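Local coordinates for protein PlaB phospholipase (Legionella pneumophila, PDB 6ZTI) that probably hydrolyses phospholipids as an alpha/beta-hydrolase virulence enzyme whose activity is controlled by NAD(H)-mediated tetramerization, at residues A95-S100 with H125-A130; F193-Q198 with G259-L264. One frame throughout, in Å; residues are numbered along the deposited sequence.

From the N terminus, the chain lays down strands 16-21 and 55-60 before reaching strand 93-99. Contact 1 closes when the chain, after helix 102-114, returns as strand 123-129 and pairs with it. The chain then runs on through helices to strand 191-197, which settles on the other edge of 123-129. Contact 2 closes a longer excursion, including the hairpin strands 231-238 and 245-252, by adding strand 257-261. The two loops follow in series and neither nest nor cross. L126 with F193 and A130 with L195 link the contacts through probable backbone hydrogen bonds, so together they assemble four consecutive strands of one parallel sheet, ending at 257-261, the outermost strand on that side within the chain.

Contact 1 of 2, residues A95-S100 with H125-A130; sequences ACITHS and HLIMLA
T98 and M128 stand side by side, their side chains pointing the same way from two parallel strands whose axes differ by only 15°. The threonine presents its hydroxyl to the methionine: with OG1 placed between the backbone N and the carbonyl carbon (chi1 76°), it lies 3.4 Å from M128 CG. This leaves the methyl beside the backbone N, where T98 CG2 meets L126 CD1 at 3.9 Å as the two side chains cross obliquely. The same leucine branch reaches C96 CB, so one methyl spans both neighbours on this face. The buried T98 OG1 hydrogen-bonds a water at 2.8 Å, and that water donates to L129 O at 2.9 Å.

On the opposite face, I97 and L129 meet through methyl groups, I97 CG2 lying 4.0 Å from L129 CD1. L129 also packs its CB and CG against the front of T98 O, while its own N donates to that oxygen. Further back, A95 CB abuts H125 CB at 3.6 Å, and the imidazole of H125 turns away to bond V297 O through NE2. Helix 286-296 packs over I97 and I127 here.

Between the two faces, C96 and T98 each use both N and O towards the second strand, and S100 N adds a fifth bond, to L129 O at 3.0 Å. S100 itself has a positive phi, and its OG makes a weak hydrogen bond to H266 NE2. A serine in a sharp turn between strand 93-99 and helix 102-114, within a beta-alpha-beta unit, matches the nucleophile elbow of alpha/beta hydrolases, and the S100-H266 pairing is consistent with the Ser-His part of a catalytic triad.

Contact 2 of 2, residues F193-Q198 with G259-L264; sequences FVLTGQ and GVLPGL
T196 and L261 are joined by a backbone hydrogen bond, L261 N donating to T196 O over 2.7 Å. Two more precede it along the parallel strands: G259 N to V194 O and T196 N to G259 O. T196 thus uses its N and its O on the same neighbouring strand. Between these bonds run CA-H...O contacts, with L195 CA 3.4 Å from G259 O and V260 CA 3.2 Å from T196 O.

After the bond to L261 N, water bridges the two segments. One molecule accepts from Q198 N at 2.8 Å, donates to L261 O at 2.7 Å and takes a weak bond from G263 N, which also bonds E321 OE2; a second links G197 N and L264 O through two weak bonds. G197, lacking a side chain, lets L264 O come in over its CA as the chain curls back through P262 and G263.

In the alpha/beta-hydrolase core, 257-261 is the outermost strand of the parallel sheet on this side within the chain. The strand edge turned from 193-198 is met by threonine hydroxyls: T314 OG1 bonds V260 N and T317 OG1 bonds V260 O, both from helix 300-320.

Side-chain packing occurs on both sides. L195 CB approaches L261 CD1 at 4.3 Å, and both leucines pack on W290 of helix 286-296. On the side of V260, Q198 and V260 cross at about a right angle: Q198 CG, held between its backbone N and carbonyl carbon (chi1 54°), lies 3.8 Å from V260 CG1. CD and OE1 of Q198 stay against the same methyl, and OE1 accepts a hydrogen bond from Q318 NE2, while Q198 NE2 makes a weak hydrogen bond to E321 OE1.

Contact 1 of 2, residues A95-S100 with H125-A130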
ATOM      1  N   ALA B  95     -37.995 -14.767  21.310  1.00 16.09           N
ATOM      2  CA  ALA B  95     -36.799 -14.346  22.012  1.00 14.78           C
ATOM      3  C   ALA B  95     -35.584 -14.847  21.246  1.00 20.50           C
ATOM      4  O   ALA B  95     -35.559 -16.003  20.808  1.00 17.05           O
ATOM      5  CB  ALA B  95     -36.800 -14.891  23.440  1.00 20.83           C
ATOM      6  N   CYS B  96     -34.599 -13.969  21.059  1.00  9.97           N
ATOM      7  CA  CYS B  96     -33.314 -14.331  20.478  1.00 16.50           C
ATOM      8  C   CYS B  96     -32.305 -14.493  21.598  1.00 16.29           C
ATOM      9  O   CYS B  96     -32.165 -13.606  22.441  1.00 15.05           O
ATOM     10  CB  CYS B  96     -32.799 -13.279  19.492  1.00 18.45           C
ATOM     11  SG  CYS B  96     -33.542 -13.386  17.876  1.00 25.50           S
ATOM     12  N   ILE B  97     -31.633 -15.631  21.616  1.00 12.36           N
ATOM     13  CA  ILE B  97     -30.485 -15.852  22.475  1.00  9.23           C
ATOM     14  C   ILE B  97     -29.277 -15.876  21.553  1.00  9.15           C
ATOM     15  O   ILE B  97     -29.148 -16.771  20.710  1.00 14.18           O
ATOM     16  CB  ILE B  97     -30.617 -17.150  23.281  1.00 12.76           C
ATOM     17  CG1 ILE B  97     -31.864 -17.098  24.179  1.00 13.54           C
ATOM     18  CG2 ILE B  97     -29.374 -17.383  24.092  1.00 15.06           C
ATOM     19  CD1 ILE B  97     -32.268 -18.455  24.743  1.00 15.38           C
ATOM     20  N   THR B  98     -28.410 -14.883  21.683  1.00 11.58           N
ATOM     21  CA  THR B  98     -27.294 -14.697  20.774  1.00 10.82           C
ATOM     22  C   THR B  98     -25.973 -14.875  21.509  1.00  9.80           C
ATOM     23  O   THR B  98     -25.892 -14.735  22.729  1.00 14.57           O
ATOM     24  CB  THR B  98     -27.343 -13.298  20.136  1.00 10.73           C
ATOM     25  OG1 THR B  98     -26.917 -12.329  21.098  1.00 13.69           O
ATOM     26  CG2 THR B  98     -28.771 -12.938  19.671  1.00 12.82           C
ATOM     27  N   HIS B  99     -24.930 -15.184  20.742  1.00  8.30           N
ATOM     28  CA  HIS B  99     -23.576 -15.293  21.255  1.00  8.09           C
ATOM     29  C   HIS B  99     -22.658 -14.527  20.317  1.00 10.63           C
ATOM     30  O   HIS B  99     -22.815 -14.581  19.092  1.00  9.50           O
ATOM     31  CB  HIS B  99     -23.130 -16.766  21.384  1.00  9.81           C
ATOM     32  CG  HIS B  99     -21.740 -16.944  21.920  1.00  9.45           C
ATOM     33  ND1 HIS B  99     -20.756 -17.611  21.224  1.00  9.09           N
ATOM     34  CD2 HIS B  99     -21.171 -16.547  23.085  1.00 13.16           C
ATOM     35  CE1 HIS B  99     -19.640 -17.612  21.931  1.00 12.12           C
ATOM     36  NE2 HIS B  99     -19.864 -16.975  23.067  1.00 11.00           N
ATOM     37  N   SER B 100     -21.735 -13.772  20.907  1.00 10.56           N
ATOM     38  CA  SER B 100     -20.687 -13.082  20.168  1.00  9.24           C
ATOM     39  C   SER B 100     -21.306 -12.196  19.089  1.00 10.32           C
ATOM     40  O   SER B 100     -22.093 -11.299  19.414  1.00 11.47           O
ATOM     41  CB  SER B 100     -19.707 -14.146  19.656  1.00 11.79           C
ATOM     42  OG  SER B 100     -18.620 -13.568  18.972  1.00 25.93           O
ATOM     43  N   HIS B 125     -37.764 -10.612  23.438  1.00 17.10           N
ATOM     44  CA  HIS B 125     -36.605 -10.654  24.316  1.00 16.83           C
ATOM     45  C   HIS B 125     -35.347 -10.769  23.469  1.00 12.72           C
ATOM     46  O   HIS B 125     -35.308 -11.530  22.497  1.00 15.35           O
ATOM     47  CB  HIS B 125     -36.650 -11.845  25.294  1.00 12.50           C
ATOM     48  CG  HIS B 125     -37.819 -11.832  26.236  1.00 12.83           C
ATOM     49  ND1 HIS B 125     -39.117 -12.031  25.821  1.00 14.82           N
ATOM     50  CD2 HIS B 125     -37.877 -11.671  27.579  1.00 13.27           C
ATOM     51  CE1 HIS B 125     -39.927 -11.980  26.863  1.00 20.56           C
ATOM     52  NE2 HIS B 125     -39.199 -11.766  27.944  1.00 14.91           N
ATOM     53  N   LEU B 126     -34.329 -10.010  23.845  1.00 13.92           N
ATOM     54  CA  LEU B 126     -33.005 -10.089  23.234  1.00 16.16           C
ATOM     55  C   LEU B 126     -32.017 -10.363  24.355  1.00 12.89           C
ATOM     56  O   LEU B 126     -31.781  -9.502  25.209  1.00  8.86           O
ATOM     57  CB  LEU B 126     -32.654  -8.813  22.475  1.00 10.21           C
ATOM     58  CG  LEU B 126     -31.231  -8.758  21.908  1.00 13.68           C
ATOM     59  CD1 LEU B 126     -30.935  -9.995  21.067  1.00 14.34           C
ATOM     60  CD2 LEU B 126     -31.019  -7.498  21.088  1.00 16.27           C
ATOM     61  N   ILE B 127     -31.469 -11.575  24.366  1.00 10.53           N
ATOM     62  CA  ILE B 127     -30.527 -12.024  25.378  1.00  7.97           C
ATOM     63  C   ILE B 127     -29.196 -12.225  24.670  1.00 10.78           C
ATOM     64  O   ILE B 127     -29.010 -13.208  23.950  1.00 10.96           O
ATOM     65  CB  ILE B 127     -31.000 -13.308  26.070  1.00 12.60           C
ATOM     66  CG1 ILE B 127     -32.400 -13.103  26.653  1.00 13.53           C
ATOM     67  CG2 ILE B 127     -30.000 -13.716  27.159  1.00 12.35           C
ATOM     68  CD1 ILE B 127     -33.052 -14.374  27.180  1.00 15.40           C
ATOM     69  N   MET B 128     -28.275 -11.285  24.866  1.00  8.16           N
ATOM     70  CA  MET B 128     -26.972 -11.288  24.213  1.00 10.38           C
ATOM     71  C   MET B 128     -25.930 -11.850  25.164  1.00  7.83           C
ATOM     72  O   MET B 128     -25.744 -11.313  26.259  1.00 10.34           O
ATOM     73  CB  MET B 128     -26.583  -9.869  23.795  1.00  8.60           C
ATOM     74  CG  MET B 128     -27.366  -9.339  22.604  1.00  8.73           C
ATOM     75  SD  MET B 128     -27.066  -7.582  22.382  1.00 10.30           S
ATOM     76  CE  MET B 128     -28.141  -6.922  23.653  1.00  7.56           C
ATOM     77  N   LEU B 129     -25.250 -12.919  24.743  1.00  8.61           N
ATOM     78  CA  LEU B 129     -24.181 -13.542  25.509  1.00  6.50           C
ATOM     79  C   LEU B 129     -22.834 -13.120  24.929  1.00  7.71           C
ATOM     80  O   LEU B 129     -22.553 -13.361  23.746  1.00  7.92           O
ATOM     81  CB  LEU B 129     -24.310 -15.067  25.494  1.00  7.77           C
ATOM     82  CG  LEU B 129     -25.684 -15.662  25.825  1.00  9.18           C
ATOM     83  CD1 LEU B 129     -25.715 -17.192  25.683  1.00 17.36           C
ATOM     84  CD2 LEU B 129     -26.112 -15.273  27.235  1.00 19.59           C
ATOM     85  N   ALA B 130     -22.006 -12.489  25.765  1.00  8.32           N
ATOM     86  CA  ALA B 130     -20.696 -11.963  25.383  1.00  7.62           C
ATOM     87  C   ALA B 130     -20.729 -11.322  23.999  1.00  7.78           C
ATOM     88  O   ALA B 130     -19.888 -11.647  23.151  1.00  6.74           O
ATOM     89  CB  ALA B 130     -19.644 -13.069  25.417  1.00  5.66           C
TER
HETATM   90  O   HOH W   1     -24.269 -12.015  21.859  1.00 13.01           O

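Contact 2 of 2, residues F193-Q198 with G259-L264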
ATOM      1  N   PHE B 193     -31.109  -7.801  27.190  1.00 15.81           N
ATOM      2  CA  PHE B 193     -30.169  -8.144  28.251  1.00  8.47           C
ATOM      3  C   PHE B 193     -28.803  -8.458  27.659  1.00 10.09           C
ATOM      4  O   PHE B 193     -28.698  -9.040  26.574  1.00 10.50           O
ATOM      5  CB  PHE B 193     -30.622  -9.378  29.061  1.00 12.03           C
ATOM      6  CG  PHE B 193     -32.084  -9.402  29.381  1.00 10.75           C
ATOM      7  CD1 PHE B 193     -33.019  -9.700  28.399  1.00 11.06           C
ATOM      8  CD2 PHE B 193     -32.528  -9.164  30.673  1.00 10.74           C
ATOM      9  CE1 PHE B 193     -34.364  -9.727  28.696  1.00 13.56           C
ATOM     10  CE2 PHE B 193     -33.883  -9.204  30.977  1.00 13.72           C
ATOM     11  CZ  PHE B 193     -34.799  -9.483  29.988  1.00 10.48           C
ATOM     12  N   VAL B 194     -27.753  -8.106  28.400  1.00  7.35           N
ATOM     13  CA  VAL B 194     -26.388  -8.506  28.079  1.00  6.86           C
ATOM     14  C   VAL B 194     -25.846  -9.327  29.235  1.00  6.88           C
ATOM     15  O   VAL B 194     -25.885  -8.892  30.391  1.00  6.38           O
ATOM     16  CB  VAL B 194     -25.481  -7.300  27.801  1.00 10.12           C
ATOM     17  CG1 VAL B 194     -24.015  -7.755  27.730  1.00  7.91           C
ATOM     18  CG2 VAL B 194     -25.931  -6.602  26.493  1.00  6.20           C
ATOM     19  N   LEU B 195     -25.388 -10.527  28.936  1.00 11.15           N
ATOM     20  CA  LEU B 195     -24.676 -11.335  29.908  1.00  6.54           C
ATOM     21  C   LEU B 195     -23.298 -11.647  29.358  1.00  6.04           C
ATOM     22  O   LEU B 195     -23.150 -11.941  28.173  1.00  8.36           O
ATOM     23  CB  LEU B 195     -25.439 -12.624  30.209  1.00  7.48           C
ATOM     24  CG  LEU B 195     -26.876 -12.479  30.724  1.00 15.42           C
ATOM     25  CD1 LEU B 195     -27.562 -13.845  30.810  1.00 12.23           C
ATOM     26  CD2 LEU B 195     -26.916 -11.825  32.073  1.00 21.91           C
ATOM     27  N   THR B 196     -22.278 -11.557  30.201  1.00  8.06           N
ATOM     28  CA  THR B 196     -20.958 -11.965  29.749  1.00  7.39           C
ATOM     29  C   THR B 196     -20.143 -12.426  30.947  1.00 11.95           C
ATOM     30  O   THR B 196     -20.586 -12.357  32.098  1.00  9.43           O
ATOM     31  CB  THR B 196     -20.258 -10.832  28.999  1.00 10.72           C
ATOM     32  OG1 THR B 196     -19.124 -11.352  28.294  1.00 10.78           O
ATOM     33  CG2 THR B 196     -19.828  -9.801  29.966  1.00 11.09           C
ATOM     34  N   GLY B 197     -18.947 -12.935  30.653  1.00  6.22           N
ATOM     35  CA  GLY B 197     -18.024 -13.354  31.677  1.00  7.94           C
ATOM     36  C   GLY B 197     -16.687 -12.680  31.435  1.00  6.49           C
ATOM     37  O   GLY B 197     -16.475 -12.033  30.406  1.00  7.75           O
ATOM     38  N   GLN B 198     -15.783 -12.853  32.397  1.00 10.33           N
ATOM     39  CA  GLN B 198     -14.452 -12.259  32.312  1.00  9.27           C
ATOM     40  C   GLN B 198     -13.366 -13.235  32.744  1.00 12.48           C
ATOM     41  O   GLN B 198     -12.316 -12.822  33.252  1.00  8.80           O
ATOM     42  CB  GLN B 198     -14.363 -10.996  33.156  1.00  6.55           C
ATOM     43  CG  GLN B 198     -14.772 -11.169  34.581  1.00  6.87           C
ATOM     44  CD  GLN B 198     -14.403  -9.957  35.372  1.00 10.19           C
ATOM     45  OE1 GLN B 198     -14.673  -8.830  34.953  1.00 12.87           O
ATOM     46  NE2 GLN B 198     -13.743 -10.165  36.494  1.00 12.15           N
ATOM     47  N   GLY B 259     -25.060  -8.065  33.193  1.00 10.80           N
ATOM     48  CA  GLY B 259     -24.493  -8.921  34.212  1.00 11.39           C
ATOM     49  C   GLY B 259     -23.186  -9.516  33.750  1.00 13.29           C
ATOM     50  O   GLY B 259     -23.066  -9.971  32.613  1.00 11.40           O
ATOM     51  N   VAL B 260     -22.202  -9.499  34.638  1.00  6.14           N
ATOM     52  CA  VAL B 260     -20.951 -10.224  34.461  1.00 10.51           C
ATOM     53  C   VAL B 260     -21.049 -11.475  35.330  1.00 12.44           C
ATOM     54  O   VAL B 260     -21.028 -11.395  36.562  1.00 15.03           O
ATOM     55  CB  VAL B 260     -19.735  -9.364  34.830  1.00  7.18           C
ATOM     56  CG1 VAL B 260     -18.447 -10.132  34.636  1.00 12.38           C
ATOM     57  CG2 VAL B 260     -19.700  -8.060  34.002  1.00 12.26           C
ATOM     58  N   LEU B 261     -21.189 -12.594  34.709  1.00 10.38           N
ATOM     59  CA  LEU B 261     -21.389 -13.871  35.385  1.00  9.45           C
ATOM     60  C   LEU B 261     -20.055 -14.503  35.775  1.00 10.25           C
ATOM     61  O   LEU B 261     -19.044 -14.297  35.098  1.00 11.63           O
ATOM     62  CB  LEU B 261     -22.145 -14.830  34.478  1.00 10.86           C
ATOM     63  CG  LEU B 261     -23.495 -14.346  33.949  1.00 13.87           C
ATOM     64  CD1 LEU B 261     -24.195 -15.462  33.134  1.00 12.85           C
ATOM     65  CD2 LEU B 261     -24.377 -13.884  35.096  1.00 18.74           C
ATOM     66  N   PRO B 262     -20.027 -15.301  36.845  1.00 12.10           N
ATOM     67  CA  PRO B 262     -18.754 -15.844  37.338  1.00 14.50           C
ATOM     68  C   PRO B 262     -18.272 -17.079  36.590  1.00 11.84           C
ATOM     69  O   PRO B 262     -19.044 -17.994  36.286  1.00 15.16           O
ATOM     70  CB  PRO B 262     -19.074 -16.201  38.797  1.00 16.03           C
ATOM     71  CG  PRO B 262     -20.510 -16.601  38.747  1.00 16.29           C
ATOM     72  CD  PRO B 262     -21.142 -15.629  37.750  1.00 12.69           C
ATOM     73  N   GLY B 263     -16.965 -17.105  36.334  1.00 12.91           N
ATOM     74  CA  GLY B 263     -16.266 -18.311  35.927  1.00 15.61           C
ATOM     75  C   GLY B 263     -16.415 -18.700  34.481  1.00 15.52           C
ATOM     76  O   GLY B 263     -16.198 -19.866  34.136  1.00 15.64           O
ATOM     77  N   LEU B 264     -16.750 -17.761  33.612  1.00 12.48           N
ATOM     78  CA  LEU B 264     -17.158 -18.065  32.248  1.00 10.94           C
ATOM     79  C   LEU B 264     -16.287 -17.326  31.242  1.00 11.03           C
ATOM     80  O   LEU B 264     -16.057 -16.118  31.379  1.00 12.01           O
ATOM     81  CB  LEU B 264     -18.630 -17.702  32.056  1.00 15.83           C
ATOM     82  CG  LEU B 264     -19.656 -18.475  32.893  1.00 14.83           C
ATOM     83  CD1 LEU B 264     -21.031 -17.968  32.565  1.00 23.33           C
ATOM     84  CD2 LEU B 264     -19.576 -19.962  32.625  1.00 16.47           C
TER
HETATM   85  O   HOH W   2     -17.705 -14.962  28.841  1.00 11.13           O
HETATM   86  O   HOH W   3     -16.331 -14.415  34.686  1.00  7.90           O